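Local coordinates for protein ornithine aminotransferase (Plasmodium falciparum, PDB 3LG0) that catalyses the pyridoxal phosphate-dependent transfer of the delta-amino group of ornithine to 2-oxoglutarate, yielding glutamate semialdehyde and glutamate on the route to proline, at residues Arg95-Leu100 with Asp104-Met109; Lys244-His249 with Asp256-Gly261. One frame throughout, in Å; residues are numbered along the deposited sequence.

Contact 1 of 2, residues Arg95-Leu100 with Asp104-Met109; sequences RYLTNL and DKVLMM
Thr98 presses its methyl group against the backbone where the loop enters strand 105-109. CG2 of Thr98 lies 3.5 Å from Asp104 O. The same methyl meets the side chain of Val106, whose CB is 4.0 Å from Thr98 CG2. With CG2 anti to its own carbonyl carbon (OG1 at chi1 48°), the threonine sends its apolar branch to the strand while OG1 turns back along the helix and hydrogen-bonds to Glu94 O. A beta-branched residue with one methyl and one hydroxyl suits this place: the helix itself satisfies the polar branch, and a small methyl is consistent with the close approach of Thr98 and Lys105, whose CA atoms are 5.9 Å apart.

Leu97, one residue earlier, covers the next part of the strand. Its CD1 meets Val106 CG2 at 4.1 Å and approaches Met108 tip to tip, with Leu97 CD1 3.7 Å from Met108 SD. Branched apolar residues suit 97 and 106, since their methyls reach several neighbours in a buried interface and leave no polar group to satisfy. Bends at chi2 and chi3 fold the flexible methionine so that its sulfur and methyl both lie by the leucine.

In this large domain of a fold-type I aminotransferase, helix 88-101 turns back through a short connection and lies against the outermost strand, within this chain, of the seven-stranded sheet. The axes are 7.7 Å apart at 131°, and no hydrogen bond links the two segments. Strand alternation gives Val106 and Met108 to the helix, whereas Leu107 packs on Thr118 of helix 112-129. Backbone hydrogen bonds join the strand to antiparallel 272-276. Lys105 NZ pairs with Asp278 of its own chain, and the second subunit adds Thr19 O as its acceptor, backbone bonds to Val106, and Tyr20 packed on Thr98.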
loop_
_atom_site.group_PDB
_atom_site.type_symbol
_atom_site.label_atom_id
_atom_site.label_comp_id
_atom_site.label_asym_id
_atom_site.label_seq_id
_atom_site.Cartn_x
_atom_site.Cartn_y
_atom_site.Cartn_z
ATOM N N ARG A 95 -17.013 12.684 -0.091
ATOM C CA ARG A 95 -18.421 13.047 0.035
ATOM C C ARG A 95 -19.292 11.832 -0.212
ATOM O O ARG A 95 -20.182 11.541 0.571
ATOM C CB ARG A 95 -18.776 14.157 -0.954
ATOM C CG ARG A 95 -20.214 14.644 -0.864
ATOM C CD ARG A 95 -20.419 15.880 -1.721
ATOM N NE ARG A 95 -20.080 15.642 -3.121
ATOM C CZ ARG A 95 -20.051 16.586 -4.059
ATOM N NH1 ARG A 95 -20.333 17.846 -3.749
ATOM N NH2 ARG A 95 -19.741 16.272 -5.308
ATOM N N TYR A 96 -19.032 11.120 -1.306
ATOM C CA TYR A 96 -19.776 9.896 -1.609
ATOM C C TYR A 96 -19.762 8.891 -0.448
ATOM O O TYR A 96 -20.816 8.411 -0.031
ATOM C CB TYR A 96 -19.261 9.235 -2.896
ATOM C CG TYR A 96 -19.981 7.951 -3.194
ATOM C CD1 TYR A 96 -21.150 7.943 -3.949
ATOM C CD2 TYR A 96 -19.520 6.745 -2.687
ATOM C CE1 TYR A 96 -21.835 6.764 -4.197
ATOM C CE2 TYR A 96 -20.191 5.563 -2.936
ATOM C CZ TYR A 96 -21.351 5.577 -3.690
ATOM O OH TYR A 96 -22.020 4.395 -3.936
ATOM N N LEU A 97 -18.582 8.587 0.096
ATOM C CA LEU A 97 -18.492 7.543 1.124
ATOM C C LEU A 97 -19.113 7.937 2.446
ATOM O O LEU A 97 -19.720 7.105 3.112
ATOM C CB LEU A 97 -17.039 7.127 1.391
ATOM C CG LEU A 97 -16.316 6.262 0.368
ATOM C CD1 LEU A 97 -14.859 6.111 0.792
ATOM C CD2 LEU A 97 -16.981 4.908 0.230
ATOM N N THR A 98 -18.920 9.191 2.849
ATOM C CA THR A 98 -19.430 9.647 4.139
ATOM C C THR A 98 -20.953 9.626 4.115
ATOM O O THR A 98 -21.592 9.154 5.062
ATOM C CB THR A 98 -18.933 11.066 4.506
ATOM O OG1 THR A 98 -19.124 11.943 3.388
ATOM C CG2 THR A 98 -17.450 11.047 4.887
ATOM N N ASN A 99 -21.526 10.134 3.025
ATOM C CA ASN A 99 -22.982 10.108 2.848
ATOM C C ASN A 99 -23.527 8.686 2.845
ATOM O O ASN A 99 -24.457 8.375 3.577
ATOM C CB ASN A 99 -23.409 10.858 1.585
ATOM C CG ASN A 99 -23.217 12.384 1.709
ATOM O OD1 ASN A 99 -23.146 12.935 2.818
ATOM N ND2 ASN A 99 -23.134 13.068 0.563
ATOM N N LEU A 100 -22.916 7.818 2.045
ATOM C CA LEU A 100 -23.325 6.422 1.975
ATOM C C LEU A 100 -23.382 5.715 3.321
ATOM O O LEU A 100 -24.354 5.010 3.615
ATOM C CB LEU A 100 -22.406 5.652 1.031
ATOM C CG LEU A 100 -22.760 4.181 0.794
ATOM C CD1 LEU A 100 -24.198 4.026 0.279
ATOM C CD2 LEU A 100 -21.773 3.567 -0.184
ATOM N N ASP A 104 -19.306 11.530 9.514
ATOM C CA ASP A 104 -18.867 12.887 9.185
ATOM C C ASP A 104 -17.702 12.862 8.204
ATOM O O ASP A 104 -17.698 13.599 7.222
ATOM C CB ASP A 104 -18.442 13.654 10.439
ATOM C CG ASP A 104 -19.598 13.930 11.378
ATOM O OD1 ASP A 104 -20.737 14.020 10.914
ATOM O OD2 ASP A 104 -19.363 14.061 12.587
ATOM N N LYS A 105 -16.716 12.008 8.475
ATOM C CA LYS A 105 -15.462 12.076 7.744
ATOM C C LYS A 105 -14.883 10.724 7.332
ATOM O O LYS A 105 -15.199 9.686 7.906
ATOM C CB LYS A 105 -14.446 12.900 8.543
ATOM C CG LYS A 105 -14.661 14.415 8.387
ATOM C CD LYS A 105 -13.672 15.231 9.209
ATOM C CE LYS A 105 -13.757 16.710 8.858
ATOM N NZ LYS A 105 -15.181 17.157 8.862
ATOM N N VAL A 106 -14.045 10.753 6.303
ATOM C CA VAL A 106 -13.338 9.569 5.863
ATOM C C VAL A 106 -11.878 9.918 5.574
ATOM O O VAL A 106 -11.543 11.053 5.209
ATOM C CB VAL A 106 -14.011 8.928 4.616
ATOM C CG1 VAL A 106 -13.770 9.767 3.391
ATOM C CG2 VAL A 106 -13.497 7.490 4.386
ATOM N N LEU A 107 -11.017 8.922 5.757
ATOM C CA LEU A 107 -9.589 9.035 5.487
ATOM C C LEU A 107 -9.207 7.893 4.556
ATOM O O LEU A 107 -9.369 6.723 4.921
ATOM C CB LEU A 107 -8.834 8.962 6.819
ATOM C CG LEU A 107 -7.329 8.732 6.964
ATOM C CD1 LEU A 107 -6.509 9.245 5.800
ATOM C CD2 LEU A 107 -6.890 9.381 8.282
ATOM N N MET A 108 -8.736 8.228 3.349
ATOM C CA MET A 108 -8.402 7.220 2.331
ATOM C C MET A 108 -6.943 6.790 2.427
ATOM O O MET A 108 -6.054 7.625 2.505
ATOM C CB MET A 108 -8.640 7.744 0.899
ATOM C CG MET A 108 -10.028 8.263 0.605
ATOM S SD MET A 108 -11.334 7.063 0.908
ATOM C CE MET A 108 -11.104 5.941 -0.473
ATOM N N MET A 109 -6.706 5.483 2.354
ATOM C CA MET A 109 -5.341 4.968 2.313
ATOM C C MET A 109 -5.224 3.857 1.266
ATOM O O MET A 109 -6.137 3.634 0.480
ATOM C CB MET A 109 -4.959 4.468 3.703
ATOM C CG MET A 109 -6.009 4.849 4.724
ATOM S SD MET A 109 -5.433 4.721 6.402
ATOM C CE MET A 109 -3.924 5.673 6.160
#

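Contact 2 of 2, residues Lys244-His249 with Asp256-Gly261; sequences KLLCTH and DVILLG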
loop_
_atom_site.group_PDB
_atom_site.type_symbol
_atom_site.label_atom_id
_atom_site.label_comp_id
_atom_site.label_asym_id
_atom_site.label_seq_id
_atom_site.Cartn_x
_atom_site.Cartn_y
_atom_site.Cartn_z
ATOM N N LYS A 244 -24.843 -7.409 3.864
ATOM C CA LYS A 244 -25.060 -5.973 4.093
ATOM C C LYS A 244 -23.846 -5.120 3.702
ATOM O O LYS A 244 -22.734 -5.640 3.566
ATOM C CB LYS A 244 -25.391 -5.712 5.569
ATOM C CG LYS A 244 -26.663 -6.382 6.076
ATOM C CD LYS A 244 -27.853 -6.000 5.209
ATOM C CE LYS A 244 -29.122 -6.717 5.660
ATOM N NZ LYS A 244 -30.235 -6.505 4.684
ATOM N N LEU A 245 -24.056 -3.812 3.539
ATOM C CA LEU A 245 -22.948 -2.885 3.317
ATOM C C LEU A 245 -21.965 -2.922 4.480
ATOM O O LEU A 245 -20.758 -2.808 4.283
ATOM C CB LEU A 245 -23.444 -1.455 3.106
ATOM C CG LEU A 245 -23.742 -1.009 1.676
ATOM C CD1 LEU A 245 -24.073 0.466 1.659
ATOM C CD2 LEU A 245 -22.565 -1.278 0.754
ATOM N N LEU A 246 -22.497 -3.075 5.690
ATOM C CA LEU A 246 -21.690 -3.287 6.883
ATOM C C LEU A 246 -22.230 -4.491 7.621
ATOM O O LEU A 246 -23.400 -4.524 7.953
ATOM C CB LEU A 246 -21.762 -2.077 7.809
ATOM C CG LEU A 246 -21.167 -0.771 7.308
ATOM C CD1 LEU A 246 -21.522 0.349 8.273
ATOM C CD2 LEU A 246 -19.656 -0.909 7.149
ATOM N N CYS A 247 -21.384 -5.474 7.893
ATOM C CA CYS A 247 -21.849 -6.652 8.616
ATOM C C CYS A 247 -22.482 -6.267 9.966
ATOM O O CYS A 247 -23.419 -6.919 10.420
ATOM C CB CYS A 247 -20.716 -7.670 8.803
ATOM S SG CYS A 247 -21.142 -9.150 9.740
ATOM N N THR A 248 -21.974 -5.211 10.599
ATOM C CA THR A 248 -22.507 -4.755 11.887
ATOM C C THR A 248 -23.988 -4.371 11.800
ATOM O O THR A 248 -24.693 -4.380 12.804
ATOM C CB THR A 248 -21.710 -3.555 12.462
ATOM O OG1 THR A 248 -21.321 -2.683 11.397
ATOM C CG2 THR A 248 -20.467 -4.027 13.180
ATOM N N HIS A 249 -24.445 -4.030 10.600
ATOM C CA HIS A 249 -25.854 -3.749 10.353
ATOM C C HIS A 249 -26.746 -4.976 10.617
ATOM O O HIS A 249 -27.968 -4.864 10.663
ATOM C CB HIS A 249 -26.043 -3.246 8.918
ATOM C CG HIS A 249 -27.415 -2.715 8.628
ATOM N ND1 HIS A 249 -27.763 -1.399 8.842
ATOM C CD2 HIS A 249 -28.518 -3.320 8.123
ATOM C CE1 HIS A 249 -29.026 -1.218 8.493
ATOM N NE2 HIS A 249 -29.505 -2.366 8.052
ATOM N N ASP A 256 -18.390 3.476 16.345
ATOM C CA ASP A 256 -17.865 4.843 16.286
ATOM C C ASP A 256 -16.911 4.998 15.105
ATOM O O ASP A 256 -16.842 6.058 14.481
ATOM C CB ASP A 256 -17.109 5.198 17.558
ATOM C CG ASP A 256 -17.957 5.059 18.795
ATOM O OD1 ASP A 256 -18.937 5.818 18.926
ATOM O OD2 ASP A 256 -17.642 4.185 19.632
ATOM N N VAL A 257 -16.171 3.928 14.815
ATOM C CA VAL A 257 -15.168 3.944 13.762
ATOM C C VAL A 257 -15.290 2.693 12.900
ATOM O O VAL A 257 -15.396 1.580 13.412
ATOM C CB VAL A 257 -13.757 4.037 14.366
ATOM C CG1 VAL A 257 -12.706 4.037 13.266
ATOM C CG2 VAL A 257 -13.625 5.304 15.253
ATOM N N ILE A 258 -15.302 2.876 11.589
ATOM C CA ILE A 258 -15.336 1.759 10.647
ATOM C C ILE A 258 -14.048 1.704 9.827
ATOM O O ILE A 258 -13.575 2.744 9.363
ATOM C CB ILE A 258 -16.508 1.899 9.670
ATOM C CG1 ILE A 258 -17.833 1.949 10.424
ATOM C CG2 ILE A 258 -16.513 0.734 8.662
ATOM C CD1 ILE A 258 -18.304 0.612 10.917
ATOM N N LEU A 259 -13.487 0.498 9.663
ATOM C CA LEU A 259 -12.401 0.241 8.698
ATOM C C LEU A 259 -12.926 -0.492 7.448
ATOM O O LEU A 259 -13.581 -1.534 7.554
ATOM C CB LEU A 259 -11.286 -0.624 9.299
ATOM C CG LEU A 259 -10.677 -0.365 10.665
ATOM C CD1 LEU A 259 -9.308 -1.047 10.723
ATOM C CD2 LEU A 259 -10.550 1.108 10.885
ATOM N N LEU A 260 -12.598 0.024 6.271
ATOM C CA LEU A 260 -13.002 -0.597 5.015
ATOM C C LEU A 260 -11.791 -0.849 4.129
ATOM O O LEU A 260 -10.773 -0.167 4.253
ATOM C CB LEU A 260 -13.976 0.309 4.250
ATOM C CG LEU A 260 -15.349 0.641 4.848
ATOM C CD1 LEU A 260 -16.094 1.626 3.950
ATOM C CD2 LEU A 260 -16.166 -0.630 5.013
ATOM N N GLY A 261 -11.906 -1.822 3.224
ATOM C CA GLY A 261 -10.855 -2.083 2.241
ATOM C C GLY A 261 -11.263 -3.069 1.159
ATOM O O GLY A 261 -12.435 -3.180 0.851
#
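Leu246 O accepts a hydrogen bond from His249 N at 2.9 Å, the i+3 to i closure of a short 3-10 turn, and the side chain of the same leucine is the one that reaches across to strand 257-260. Leu246 and Ile258 point at each other tip to tip. Leu246 CD2 rests 3.9 Å from Ile258 CG2, while the other branch, CD1, comes within 4.2 Å of Ile258 CD1. The isoleucine can meet both branches because it is beta-branched: CG2 stands anti to its backbone N, and CG1 carries CD1 out beside it.

Leu260, two residues farther along the strand and hence on the same face, crosses Leu246 at about a right angle, its CD2 4.1 Å from Leu246 CD2. Leucine suits position 246, its forked end giving methyls to both strand residues. The contact thus sets a loop against a strand of the central sheet in the pyridoxal phosphate domain, where 257-260 runs parallel to 229-233 and antiparallel to 272-276. Phe101, at the end of helix 88-101, also packs on both Leu246 and Leu260.

Next to this apolar patch the turn is held by one carboxylate. Glu234 receives Cys247 N on OE1 and Thr248 OG1 on OE2, which gives the buried threonine hydroxyl a partner beside the hydrocarbon of Ile258. Glu234 is bonded through its backbone to Leu259 as well.

How the contacts relate
The two contacts lie in series along the chain, their centres about 12 Å apart, and share one sheet: strands 105-109 and 257-260 flank strand 272-276, whose Leu275 touches both Val106 and Leu260. They also meet directly where Leu100 of helix 88-101 packs on Leu245 of the loop, Leu100 CD1 lying 3.8 Å from Leu245 CD1, so one helix serves both. Contact 1 lies on the strand that is outermost within the chain and touches the second subunit, away from the annotated sites. Contact 2 is more central, and its strand leads to the cofactor-binding lysine (by similarity), unmodified here: the side chain of Lys262 is about 8 Å from that of Leu260.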